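Local coordinates for exopolyphosphatase (Cytophaga hutchinsonii, PDB 3MDQ), which probably hydrolyses inorganic polyphosphate from the chain end to release orthophosphate, as a Ppx/GppA-family enzyme of the actin-like ATPase clan, at residues 145-150 against 202-207; 164-169 against 186-191; 193-198 against 281-286. All blocks are in the same frame, centred on the assembly; numbering follows the deposited sequence.

Contact 1. Residues 145-150 against 202-207; sequences FIIGNK and WRPTQL
Ile147, near the end of strand 143-148, packs against Trp202 and Pro204, and everything that crosses between the two segments is apolar. Each branch of the isoleucine has its own partner. The methyl CG2 of Ile147 sits 3.8 Å from CB of Trp202, at the root of the indole, which it meets at a slant. The longer branch touches more loosely, with Ile147 CD1 4.3 Å from Pro204 CG. With CG1 anti to the carbonyl carbon and CG2 anti to the backbone N (chi1 -63°), the two methyls part, and an extended chi2 of 172° carries CD1 on to the proline ring. The backbones stay farther apart: CA of Ile147 and CA of Pro204 are 6.9 Å from each other, the closest such pair.

Polar bonding runs elsewhere. The backbone of Ile147 pairs with Leu154 and Trp155 of strand 153-159, while Leu207 N bonds Thr289 OG1 and Gln206 NE2 bonds Asn290 OD1. Between Trp202 and Pro204, Arg203 takes positive phi (55°) as the chain leaves helix 193-202 for strand 206-210. The end of that helix and its connection to strand 206-210 thus pack on strand 143-148, consistent with the alpha/beta layering of the ribonuclease H-like fold of the actin-like ATPase clan.

Contact 2. Residues 164-169 against 186-191; sequences QRLIDR and NYFDEV
Segments 164-169 and 186-191, two helical pieces that meet through Leu166 and Arg169 on one side and Tyr187 and Phe188 on the other, have axes 13.5 Å apart at closest approach and N-to-C directions 125° from each other. CA of Leu166 and CA of Tyr187, the nearest pair, are still 9.8 Å apart, so long side chains do the bridging. Their parent helices, 163-169 and 178-191, follow the meander of strands 133-138, 143-148 and 153-159 in the second ribonuclease H-like domain, and the contact folds the chain back on itself just after strand 153-159.

Leu166 forks between two aromatic rings. Its CD2 approaches CE2 of Tyr187 at 3.7 Å, obliquely to the ring. The other methyl, CD1, meets Phe188 at the ring edge and in the ring plane, 4.0 Å from Phe188 CE1, and the two side chains cross at about a right angle. Phe188 also meets His282 of helix 267-286 edge-to-face, and Tyr187 meets Phe170 in the same way, which packs the rings from outside the pair of segments.

Arg169 reaches Tyr187 at the exposed margin. Its CG stands between the backbone N and the carbonyl carbon (chi1 74°), and a further bend at chi3 brings the guanidinium round to the phenol end, its plane 19° from that of the ring. The hydroxyl lies over one guanidinium face, near the rim, with Tyr187 OH 3.6 Å from Arg169 NH1.

Contact 3. Residues 193-198 against 281-286; sequences VPLEKA and EHVLKL
Val283 and Leu286, one turn apart on helix 267-286, touch Leu195 and Glu196 of helix 193-202. The axes of segments 193-198 and 281-286 come within 11.2 Å, their N-to-C directions 29° apart, so these two pieces run nearly side by side and in the same sense. Glu281, at the start, packs on helix 241-253.

His282 comes next. Its ND1 is hydrogen-bonded to ND1 of His185, and the two imidazoles meet with planes about 15° apart. His282 NE2 is 6.6 Å from Glu196 OE1, not in contact.

Val283 is buried and supplies the inner contact: its CG2 lies 4.3 Å from CD2 of Leu195. Leu134 and Phe145 of the sheet touch both side chains, as expected where two helices cover one face of a central sheet in the ribonuclease H-like fold of the actin-like ATPase clan. Helix 267-286 leads into strand 291-295, as helix 193-202 leads into its parallel neighbour 206-210. Leu195 has its CG anti to the backbone N (chi1 173°), which sends the two methyls toward the second helix.

Leu286 brings the backbones nearest, its CA 7.1 Å from CA of Glu196. Its CG stands anti to its own carbonyl carbon, beside the backbone N. A single methyl serves two partners: Leu286 CD1 is 4.4 Å from Leu195 CD2, and it rests 4.1 Å from Glu196 CG, on the aliphatic part of a glutamate whose side chain, extended beyond CG, crosses the leucine at about a right angle.

How the contacts relate
Contacts 1 and 3 share a layer of packing, their centres 12 Å apart: Phe145 CE1 lies 3.8 Å from both Val283 CG2 and Leu195 CD2, while Leu207 CD2 comes to 3.7 Å from Leu284 CD2. Contact 2 has its centre 14 Å from that of contact 3, helix 178-191 directly preceding helix 193-202, and the two join where Phe188 CB stands 3.6 Å from His282 CE1. Contacts 1 and 2 do not touch, their nearest atoms being about 7 Å apart. In sequence contact 2 nests within the loop closed by contact 1. In this family the active site is expected in the cleft between the two domains; the three contacts are packing within the second domain.

Contact 1. Residues 145-150 against 202-207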
# COMPACT_ATOMS: atom_id res chain seq x y z
N PHE A 145 -1.27 3.93 -9.32
CA PHE A 145 -0.25 3.80 -10.33
C PHE A 145 0.31 5.17 -10.63
O PHE A 145 -0.47 6.14 -10.78
CB PHE A 145 -0.82 3.23 -11.60
CG PHE A 145 -1.30 1.80 -11.49
CD1 PHE A 145 -0.42 0.76 -11.62
CD2 PHE A 145 -2.64 1.53 -11.30
CE1 PHE A 145 -0.86 -0.54 -11.52
CE2 PHE A 145 -3.08 0.23 -11.23
CZ PHE A 145 -2.21 -0.80 -11.35
N ILE A 146 1.64 5.27 -10.69
CA ILE A 146 2.31 6.51 -11.00
C ILE A 146 3.42 6.28 -12.03
O ILE A 146 4.22 5.33 -11.86
CB ILE A 146 2.95 7.17 -9.75
CG1 ILE A 146 2.00 7.23 -8.55
CG2 ILE A 146 3.51 8.57 -10.10
CD1 ILE A 146 2.16 6.10 -7.59
N ILE A 147 3.49 7.10 -13.08
CA ILE A 147 4.58 7.05 -14.03
C ILE A 147 5.44 8.28 -13.82
O ILE A 147 4.92 9.37 -13.84
CB ILE A 147 4.10 6.94 -15.47
CG1 ILE A 147 3.33 5.65 -15.70
CG2 ILE A 147 5.28 7.07 -16.46
CD1 ILE A 147 2.65 5.51 -17.05
N GLY A 148 6.73 8.08 -13.56
CA GLY A 148 7.62 9.20 -13.33
C GLY A 148 9.05 8.80 -13.20
O GLY A 148 9.46 7.69 -13.58
N ASN A 149 9.86 9.71 -12.65
CA ASN A 149 11.30 9.49 -12.46
C ASN A 149 11.75 10.24 -11.24
O ASN A 149 10.93 10.54 -10.41
CB ASN A 149 12.08 9.89 -13.73
CG ASN A 149 11.86 11.35 -14.11
OD1 ASN A 149 11.60 12.20 -13.28
ND2 ASN A 149 12.02 11.64 -15.40
N LYS A 150 13.05 10.51 -11.09
CA LYS A 150 13.55 11.08 -9.86
C LYS A 150 13.01 12.46 -9.56
O LYS A 150 13.01 12.87 -8.38
CB LYS A 150 15.09 11.14 -9.84
CG LYS A 150 15.72 12.16 -10.75
CD LYS A 150 17.24 12.20 -10.49
CE LYS A 150 17.94 13.25 -11.33
NZ LYS A 150 19.42 13.19 -11.11
N TRP A 202 3.75 7.20 -22.25
CA TRP A 202 5.03 7.52 -21.60
C TRP A 202 6.11 6.44 -21.68
O TRP A 202 7.31 6.75 -21.40
CB TRP A 202 4.77 7.90 -20.14
CG TRP A 202 3.90 9.10 -20.01
CD1 TRP A 202 2.58 9.14 -19.64
CD2 TRP A 202 4.27 10.44 -20.31
NE1 TRP A 202 2.11 10.43 -19.67
CE2 TRP A 202 3.13 11.25 -20.08
CE3 TRP A 202 5.46 11.05 -20.74
CZ2 TRP A 202 3.15 12.63 -20.25
CZ3 TRP A 202 5.47 12.43 -20.91
CH2 TRP A 202 4.32 13.20 -20.67
N ARG A 203 5.74 5.20 -22.01
CA ARG A 203 6.69 4.08 -22.22
C ARG A 203 7.65 3.84 -21.04
O ARG A 203 8.86 3.84 -21.19
CB ARG A 203 7.50 4.33 -23.51
CG ARG A 203 6.64 4.52 -24.76
CD ARG A 203 7.50 4.44 -26.08
N PRO A 204 7.10 3.62 -19.84
CA PRO A 204 7.99 3.27 -18.76
C PRO A 204 8.77 1.97 -19.07
O PRO A 204 8.27 1.06 -19.71
CB PRO A 204 7.04 3.01 -17.56
CG PRO A 204 5.70 2.71 -18.18
CD PRO A 204 5.67 3.45 -19.49
N THR A 205 10.00 1.90 -18.55
CA THR A 205 10.90 0.80 -18.78
C THR A 205 11.20 0.02 -17.50
O THR A 205 11.93 -0.99 -17.54
CB THR A 205 12.26 1.32 -19.34
OG1 THR A 205 12.81 2.29 -18.44
CG2 THR A 205 12.06 1.93 -20.71
N GLN A 206 10.63 0.45 -16.37
CA GLN A 206 10.83 -0.27 -15.11
C GLN A 206 9.53 -0.27 -14.30
O GLN A 206 8.66 0.60 -14.45
CB GLN A 206 11.91 0.40 -14.23
CG GLN A 206 13.32 0.59 -14.88
CD GLN A 206 14.02 -0.73 -15.35
OE1 GLN A 206 14.77 -0.73 -16.33
NE2 GLN A 206 13.71 -1.82 -14.71
N LEU A 207 9.40 -1.30 -13.47
CA LEU A 207 8.26 -1.49 -12.58
C LEU A 207 8.72 -1.50 -11.13
O LEU A 207 9.65 -2.24 -10.74
CB LEU A 207 7.48 -2.80 -12.91
CG LEU A 207 6.22 -3.08 -12.10
CD1 LEU A 207 5.15 -1.97 -12.24
CD2 LEU A 207 5.61 -4.45 -12.50

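Contact 2. Residues 164-169 against 186-191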
# COMPACT_ATOMS: atom_id res chain seq x y z
N GLN A 164 -9.27 -6.18 -0.84
CA GLN A 164 -10.50 -6.45 -0.07
C GLN A 164 -11.73 -6.27 -0.96
O GLN A 164 -12.68 -7.07 -0.89
CB GLN A 164 -10.58 -5.54 1.17
CG GLN A 164 -11.83 -5.77 2.05
CD GLN A 164 -11.73 -7.07 2.81
OE1 GLN A 164 -10.95 -7.16 3.76
NE2 GLN A 164 -12.46 -8.10 2.38
N ARG A 165 -11.72 -5.24 -1.80
CA ARG A 165 -12.82 -5.05 -2.74
C ARG A 165 -12.92 -6.19 -3.72
O ARG A 165 -14.01 -6.67 -3.98
CB ARG A 165 -12.67 -3.74 -3.53
CG ARG A 165 -12.71 -2.49 -2.69
CD ARG A 165 -12.66 -1.27 -3.66
NE ARG A 165 -12.61 -0.01 -2.95
CZ ARG A 165 -13.68 0.72 -2.62
NH1 ARG A 165 -14.90 0.29 -2.89
NH2 ARG A 165 -13.52 1.88 -2.01
N LEU A 166 -11.79 -6.64 -4.26
CA LEU A 166 -11.78 -7.70 -5.27
C LEU A 166 -12.34 -8.99 -4.70
O LEU A 166 -13.21 -9.60 -5.34
CB LEU A 166 -10.39 -7.95 -5.81
CG LEU A 166 -9.77 -6.78 -6.59
CD1 LEU A 166 -8.38 -7.16 -7.06
CD2 LEU A 166 -10.66 -6.27 -7.74
N ILE A 167 -11.91 -9.41 -3.50
CA ILE A 167 -12.36 -10.69 -2.96
C ILE A 167 -13.81 -10.61 -2.44
O ILE A 167 -14.46 -11.65 -2.27
CB ILE A 167 -11.43 -11.27 -1.87
CG1 ILE A 167 -11.38 -10.41 -0.61
CG2 ILE A 167 -10.01 -11.49 -2.45
CD1 ILE A 167 -10.50 -10.94 0.44
N ASP A 168 -14.32 -9.42 -2.17
CA ASP A 168 -15.71 -9.28 -1.74
C ASP A 168 -16.66 -9.16 -2.89
O ASP A 168 -17.82 -9.58 -2.77
CB ASP A 168 -15.87 -8.04 -0.83
CG ASP A 168 -15.28 -8.25 0.54
OD1 ASP A 168 -14.82 -9.37 0.87
OD2 ASP A 168 -15.33 -7.27 1.31
N ARG A 169 -16.23 -8.55 -3.99
CA ARG A 169 -17.12 -8.34 -5.12
C ARG A 169 -17.19 -9.54 -6.03
O ARG A 169 -18.23 -9.73 -6.69
CB ARG A 169 -16.72 -7.09 -5.90
CG ARG A 169 -15.53 -7.21 -6.72
CD ARG A 169 -14.94 -5.77 -7.02
NE ARG A 169 -15.99 -4.76 -7.22
CZ ARG A 169 -16.67 -4.59 -8.34
NH1 ARG A 169 -16.43 -5.37 -9.39
NH2 ARG A 169 -17.62 -3.65 -8.41
N ASN A 186 -10.28 -10.47 -17.07
CA ASN A 186 -11.32 -9.75 -17.81
C ASN A 186 -11.70 -8.46 -17.10
O ASN A 186 -11.87 -7.41 -17.72
CB ASN A 186 -12.54 -10.64 -17.96
CG ASN A 186 -13.67 -9.96 -18.73
OD1 ASN A 186 -13.53 -9.71 -19.93
ND2 ASN A 186 -14.80 -9.72 -18.07
N TYR A 187 -11.86 -8.53 -15.80
CA TYR A 187 -12.16 -7.32 -15.02
C TYR A 187 -11.04 -6.31 -15.13
O TYR A 187 -11.28 -5.11 -15.35
CB TYR A 187 -12.42 -7.65 -13.57
CG TYR A 187 -12.71 -6.46 -12.70
CD1 TYR A 187 -13.83 -5.69 -12.90
CD2 TYR A 187 -11.89 -6.12 -11.65
CE1 TYR A 187 -14.14 -4.62 -12.08
CE2 TYR A 187 -12.20 -5.05 -10.83
CZ TYR A 187 -13.31 -4.31 -11.05
OH TYR A 187 -13.63 -3.24 -10.24
N PHE A 188 -9.81 -6.77 -14.97
CA PHE A 188 -8.67 -5.84 -15.11
C PHE A 188 -8.59 -5.19 -16.51
O PHE A 188 -8.30 -3.98 -16.61
CB PHE A 188 -7.34 -6.51 -14.76
CG PHE A 188 -7.23 -7.03 -13.32
CD1 PHE A 188 -7.86 -6.37 -12.25
CD2 PHE A 188 -6.47 -8.15 -13.06
CE1 PHE A 188 -7.74 -6.88 -10.98
CE2 PHE A 188 -6.32 -8.63 -11.77
CZ PHE A 188 -6.96 -8.01 -10.75
N ASP A 189 -8.88 -5.96 -17.55
CA ASP A 189 -8.98 -5.42 -18.90
C ASP A 189 -9.95 -4.24 -18.97
O ASP A 189 -9.69 -3.26 -19.65
CB ASP A 189 -9.49 -6.46 -19.89
CG ASP A 189 -8.45 -7.49 -20.30
OD1 ASP A 189 -7.24 -7.31 -20.07
OD2 ASP A 189 -8.86 -8.52 -20.88
N GLU A 190 -11.09 -4.34 -18.29
CA GLU A 190 -12.11 -3.30 -18.32
C GLU A 190 -11.69 -2.06 -17.50
O GLU A 190 -11.91 -0.93 -17.93
CB GLU A 190 -13.45 -3.86 -17.81
CG GLU A 190 -14.08 -4.90 -18.74
CD GLU A 190 -14.32 -4.39 -20.14
OE1 GLU A 190 -14.85 -3.28 -20.26
OE2 GLU A 190 -13.89 -5.06 -21.11
N VAL A 191 -11.09 -2.29 -16.32
CA VAL A 191 -10.79 -1.21 -15.35
C VAL A 191 -9.57 -0.38 -15.78
O VAL A 191 -9.55 0.86 -15.65
CB VAL A 191 -10.50 -1.80 -13.92
CG1 VAL A 191 -10.03 -0.70 -12.96
CG2 VAL A 191 -11.72 -2.48 -13.35

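Contact 3. Residues 193-198 against 281-286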
# COMPACT_ATOMS: atom_id res chain seq x y z
N VAL A 193 -8.00 0.50 -18.56
CA VAL A 193 -7.79 1.18 -19.83
C VAL A 193 -6.99 2.48 -19.71
O VAL A 193 -6.09 2.69 -20.49
CB VAL A 193 -9.14 1.41 -20.60
CG1 VAL A 193 -8.90 2.24 -21.86
CG2 VAL A 193 -9.69 0.05 -21.03
N PRO A 194 -7.24 3.30 -18.68
CA PRO A 194 -6.47 4.55 -18.58
C PRO A 194 -4.99 4.25 -18.30
O PRO A 194 -4.12 4.99 -18.72
CB PRO A 194 -7.14 5.27 -17.43
CG PRO A 194 -8.54 4.73 -17.42
CD PRO A 194 -8.40 3.30 -17.77
N LEU A 195 -4.72 3.15 -17.60
CA LEU A 195 -3.35 2.75 -17.37
C LEU A 195 -2.67 2.29 -18.65
O LEU A 195 -1.53 2.69 -18.95
CB LEU A 195 -3.26 1.68 -16.29
CG LEU A 195 -1.88 1.08 -16.09
CD1 LEU A 195 -0.88 2.11 -15.48
CD2 LEU A 195 -1.96 -0.12 -15.16
N GLU A 196 -3.38 1.51 -19.47
CA GLU A 196 -2.82 1.07 -20.72
C GLU A 196 -2.45 2.28 -21.60
O GLU A 196 -1.38 2.31 -22.24
CB GLU A 196 -3.82 0.23 -21.50
CG GLU A 196 -4.09 -1.11 -21.03
CD GLU A 196 -4.99 -1.78 -22.08
OE1 GLU A 196 -6.22 -1.59 -22.03
OE2 GLU A 196 -4.45 -2.36 -23.04
N LYS A 197 -3.34 3.25 -21.64
CA LYS A 197 -3.13 4.45 -22.45
C LYS A 197 -1.91 5.21 -21.97
O LYS A 197 -1.09 5.63 -22.77
CB LYS A 197 -4.39 5.31 -22.45
CG LYS A 197 -5.50 4.70 -23.30
CD LYS A 197 -6.72 5.60 -23.31
CE LYS A 197 -7.84 5.02 -24.16
NZ LYS A 197 -9.14 5.64 -23.79
N ALA A 198 -1.79 5.38 -20.64
CA ALA A 198 -0.63 6.07 -20.08
C ALA A 198 0.69 5.37 -20.33
O ALA A 198 1.71 6.00 -20.58
CB ALA A 198 -0.84 6.32 -18.59
N GLU A 281 0.79 -9.58 -12.22
CA GLU A 281 1.06 -10.29 -13.46
C GLU A 281 0.43 -9.50 -14.62
O GLU A 281 1.10 -9.25 -15.63
CB GLU A 281 0.56 -11.73 -13.39
CG GLU A 281 0.66 -12.51 -14.68
CD GLU A 281 2.04 -12.97 -15.03
OE1 GLU A 281 3.00 -12.69 -14.29
OE2 GLU A 281 2.17 -13.64 -16.07
N HIS A 282 -0.83 -9.08 -14.46
CA HIS A 282 -1.52 -8.34 -15.50
C HIS A 282 -0.73 -7.12 -15.91
O HIS A 282 -0.53 -6.85 -17.10
CB HIS A 282 -2.89 -7.93 -14.99
CG HIS A 282 -3.80 -7.42 -16.06
ND1 HIS A 282 -4.71 -8.22 -16.69
CD2 HIS A 282 -3.94 -6.18 -16.59
CE1 HIS A 282 -5.35 -7.52 -17.60
NE2 HIS A 282 -4.90 -6.28 -17.58
N VAL A 283 -0.25 -6.37 -14.92
CA VAL A 283 0.53 -5.14 -15.18
C VAL A 283 1.89 -5.45 -15.83
O VAL A 283 2.32 -4.78 -16.77
CB VAL A 283 0.69 -4.30 -13.89
CG1 VAL A 283 1.62 -3.07 -14.15
CG2 VAL A 283 -0.69 -3.85 -13.41
N LEU A 284 2.54 -6.51 -15.38
CA LEU A 284 3.80 -6.96 -15.99
C LEU A 284 3.71 -7.23 -17.45
O LEU A 284 4.66 -6.93 -18.21
CB LEU A 284 4.30 -8.25 -15.34
CG LEU A 284 5.19 -8.07 -14.16
CD1 LEU A 284 5.47 -9.47 -13.59
CD2 LEU A 284 6.53 -7.36 -14.56
N LYS A 285 2.57 -7.76 -17.91
CA LYS A 285 2.37 -8.02 -19.32
C LYS A 285 2.24 -6.72 -20.12
O LYS A 285 2.52 -6.72 -21.31
CB LYS A 285 1.14 -8.92 -19.53
CG LYS A 285 1.36 -10.34 -19.01
N LEU A 286 1.86 -5.62 -19.46
CA LEU A 286 1.78 -4.28 -20.10
C LEU A 286 3.08 -3.49 -20.16
O LEU A 286 3.24 -2.62 -21.02
CB LEU A 286 0.74 -3.40 -19.37
CG LEU A 286 -0.69 -3.92 -19.24
CD1 LEU A 286 -1.57 -2.99 -18.44
CD2 LEU A 286 -1.28 -4.21 -20.64